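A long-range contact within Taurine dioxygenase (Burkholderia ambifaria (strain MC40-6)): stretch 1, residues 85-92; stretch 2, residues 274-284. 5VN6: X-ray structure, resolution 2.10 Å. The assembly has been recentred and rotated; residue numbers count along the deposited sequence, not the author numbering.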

# COMPACT_ATOMS: atom_id res chain seq x y z
N PRO A 85 -29.16 16.66 -8.75
CA PRO A 85 -28.89 15.53 -9.65
C PRO A 85 -27.42 15.45 -10.03
O PRO A 85 -26.76 16.46 -10.28
CB PRO A 85 -29.77 15.84 -10.87
CG PRO A 85 -30.94 16.57 -10.27
CD PRO A 85 -30.35 17.42 -9.17
N GLY A 86 -26.92 14.21 -10.10
CA GLY A 86 -25.52 13.90 -10.32
C GLY A 86 -24.75 13.64 -9.04
O GLY A 86 -23.75 12.91 -9.07
N LEU A 87 -25.20 14.20 -7.93
CA LEU A 87 -24.55 14.05 -6.65
C LEU A 87 -25.13 12.86 -5.90
O LEU A 87 -26.35 12.69 -5.82
CB LEU A 87 -24.71 15.33 -5.83
CG LEU A 87 -23.84 15.49 -4.59
CD1 LEU A 87 -22.43 15.91 -4.99
CD2 LEU A 87 -24.47 16.53 -3.67
N VAL A 88 -24.24 12.07 -5.30
CA VAL A 88 -24.60 10.89 -4.52
C VAL A 88 -23.98 11.05 -3.13
O VAL A 88 -22.76 11.22 -3.01
CB VAL A 88 -24.12 9.59 -5.19
CG1 VAL A 88 -24.33 8.39 -4.27
CG2 VAL A 88 -24.84 9.38 -6.51
N ARG A 89 -24.82 10.98 -2.10
CA ARG A 89 -24.37 11.05 -0.72
C ARG A 89 -23.96 9.66 -0.24
O ARG A 89 -24.63 8.67 -0.54
CB ARG A 89 -25.47 11.61 0.19
CG ARG A 89 -25.85 13.07 -0.09
CD ARG A 89 -26.67 13.67 1.06
NE ARG A 89 -26.30 13.11 2.36
CZ ARG A 89 -25.25 13.50 3.09
NH1 ARG A 89 -25.00 12.91 4.25
NH2 ARG A 89 -24.46 14.47 2.66
N ILE A 90 -22.87 9.60 0.50
CA ILE A 90 -22.34 8.34 1.04
C ILE A 90 -22.16 8.55 2.54
O ILE A 90 -21.15 9.11 2.98
CB ILE A 90 -21.02 7.94 0.38
CG1 ILE A 90 -21.13 7.97 -1.14
CG2 ILE A 90 -20.60 6.54 0.84
CD1 ILE A 90 -19.83 7.66 -1.85
N TYR A 91 -23.14 8.11 3.32
CA TYR A 91 -23.11 8.22 4.78
C TYR A 91 -22.99 6.83 5.39
O TYR A 91 -23.74 5.92 5.01
CB TYR A 91 -24.36 8.93 5.30
N LYS A 92 -22.05 6.67 6.32
CA LYS A 92 -21.87 5.39 6.99
C LYS A 92 -21.85 5.56 8.50
O LYS A 92 -22.13 6.64 9.02
CB LYS A 92 -20.57 4.72 6.51
N PRO A 274 -16.81 1.43 13.73
CA PRO A 274 -18.07 2.07 13.33
C PRO A 274 -18.10 3.54 13.73
O PRO A 274 -17.95 3.89 14.90
CB PRO A 274 -19.13 1.27 14.08
CG PRO A 274 -18.50 -0.04 14.34
CD PRO A 274 -17.04 0.22 14.54
N CYS A 275 -18.29 4.40 12.74
CA CYS A 275 -18.31 5.83 12.98
C CYS A 275 -19.14 6.51 11.90
O CYS A 275 -19.59 5.87 10.94
CB CYS A 275 -16.90 6.41 13.02
SG CYS A 275 -16.11 6.46 11.39
N VAL A 276 -19.31 7.81 12.04
CA VAL A 276 -20.09 8.60 11.09
C VAL A 276 -19.11 9.30 10.17
O VAL A 276 -18.31 10.14 10.61
CB VAL A 276 -21.01 9.61 11.80
N ARG A 277 -19.16 8.95 8.89
CA ARG A 277 -18.37 9.60 7.86
C ARG A 277 -19.30 9.92 6.71
O ARG A 277 -20.06 9.05 6.27
CB ARG A 277 -17.23 8.72 7.39
CG ARG A 277 -16.17 9.48 6.62
CD ARG A 277 -14.98 8.59 6.37
NE ARG A 277 -15.20 7.75 5.19
CZ ARG A 277 -14.28 7.50 4.26
NH1 ARG A 277 -13.07 8.03 4.36
NH2 ARG A 277 -14.58 6.73 3.23
N ARG A 278 -19.23 11.14 6.20
CA ARG A 278 -20.13 11.60 5.16
C ARG A 278 -19.31 12.11 3.99
O ARG A 278 -18.53 13.06 4.14
CB ARG A 278 -21.08 12.68 5.68
CG ARG A 278 -22.15 12.14 6.62
CD ARG A 278 -23.21 13.19 6.99
NE ARG A 278 -22.66 14.26 7.82
CZ ARG A 278 -22.75 15.55 7.53
NH1 ARG A 278 -23.37 15.95 6.43
NH2 ARG A 278 -22.22 16.45 8.35
N MET A 279 -19.50 11.48 2.82
CA MET A 279 -18.86 11.84 1.57
C MET A 279 -19.93 12.14 0.53
O MET A 279 -21.07 11.68 0.64
CB MET A 279 -17.94 10.72 1.04
CG MET A 279 -17.09 10.04 2.09
SD MET A 279 -15.60 10.96 2.51
CE MET A 279 -14.65 10.90 1.00
N GLU A 280 -19.56 12.92 -0.48
CA GLU A 280 -20.44 13.17 -1.61
C GLU A 280 -19.61 13.09 -2.88
O GLU A 280 -18.53 13.68 -2.95
CB GLU A 280 -21.14 14.54 -1.49
CG GLU A 280 -22.09 14.62 -0.29
CD GLU A 280 -22.84 15.95 -0.17
OE1 GLU A 280 -22.65 16.84 -1.03
OE2 GLU A 280 -23.60 16.11 0.81
N ARG A 281 -20.11 12.36 -3.88
CA ARG A 281 -19.35 12.15 -5.10
C ARG A 281 -20.20 12.51 -6.32
O ARG A 281 -21.44 12.52 -6.26
CB ARG A 281 -18.84 10.71 -5.21
CG ARG A 281 -19.90 9.64 -5.38
CD ARG A 281 -19.28 8.23 -5.38
NE ARG A 281 -18.36 8.00 -6.50
CZ ARG A 281 -18.75 7.58 -7.70
NH1 ARG A 281 -17.84 7.39 -8.66
NH2 ARG A 281 -20.03 7.35 -7.95
N ALA A 282 -19.52 12.87 -7.40
CA ALA A 282 -20.14 13.10 -8.70
C ALA A 282 -19.36 12.30 -9.72
O ALA A 282 -18.18 12.59 -9.97
CB ALA A 282 -20.16 14.59 -9.06
N GLY A 283 -19.99 11.26 -10.28
CA GLY A 283 -19.33 10.39 -11.24
C GLY A 283 -19.58 10.88 -12.66
O GLY A 283 -20.65 11.40 -12.98
N ILE A 284 -18.57 10.73 -13.51
CA ILE A 284 -18.59 11.22 -14.89
C ILE A 284 -18.66 10.02 -15.82
O ILE A 284 -17.92 9.05 -15.66
CB ILE A 284 -17.36 12.10 -15.21
CG1 ILE A 284 -17.30 13.32 -14.28
CG2 ILE A 284 -17.37 12.53 -16.68
CD1 ILE A 284 -15.88 13.65 -13.77

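Two antiparallel strands, far apart in sequence, pair through backbone hydrogen bonds: Val88 N to Arg281 O (3.0 Å), Arg281 N to Val88 O (3.0 Å), Ile90 N to Met279 O (2.8 Å) and Met279 N to Ile90 O (2.9 Å). Lys92 N adds a further hydrogen bond to Arg277 O, at 3.1 Å. This register sets Arg89 beside Glu280 on the face shared with Leu87, Tyr91, Arg278 and Ala282. Glu280 (chi1 m, chi2 t) extends across toward the other strand, and Arg89 (m, t) bends at chi3, which lies between wells at 32°, so that its end comes nearer the other strand. The result is a salt bridge, Arg89 NH2 to Glu280 OE2, 2.6 Å long but with a bent N-H...O angle of 130°. Arg89 NH1 also lies 3.3 Å from Arg278 CD and 4.1 Å from Arg278 NH1, a close approach of like charges. Leu87 (t, p) brings CD2 to 3.2 Å from Glu280 OE1, a tight contact without a hydrogen bond. On the other face, Ile90 (m, t) extends its CD1 to 3.6 Å from Arg281 CD, packing on the aliphatic part of that arginine, whose chi1 is p. Ile90 CB and Met279 CB are 4.2 Å apart, but Met279, m at all three chi angles, leads its end away. The side chains of Tyr91 and Lys92 are unmodelled beyond CB.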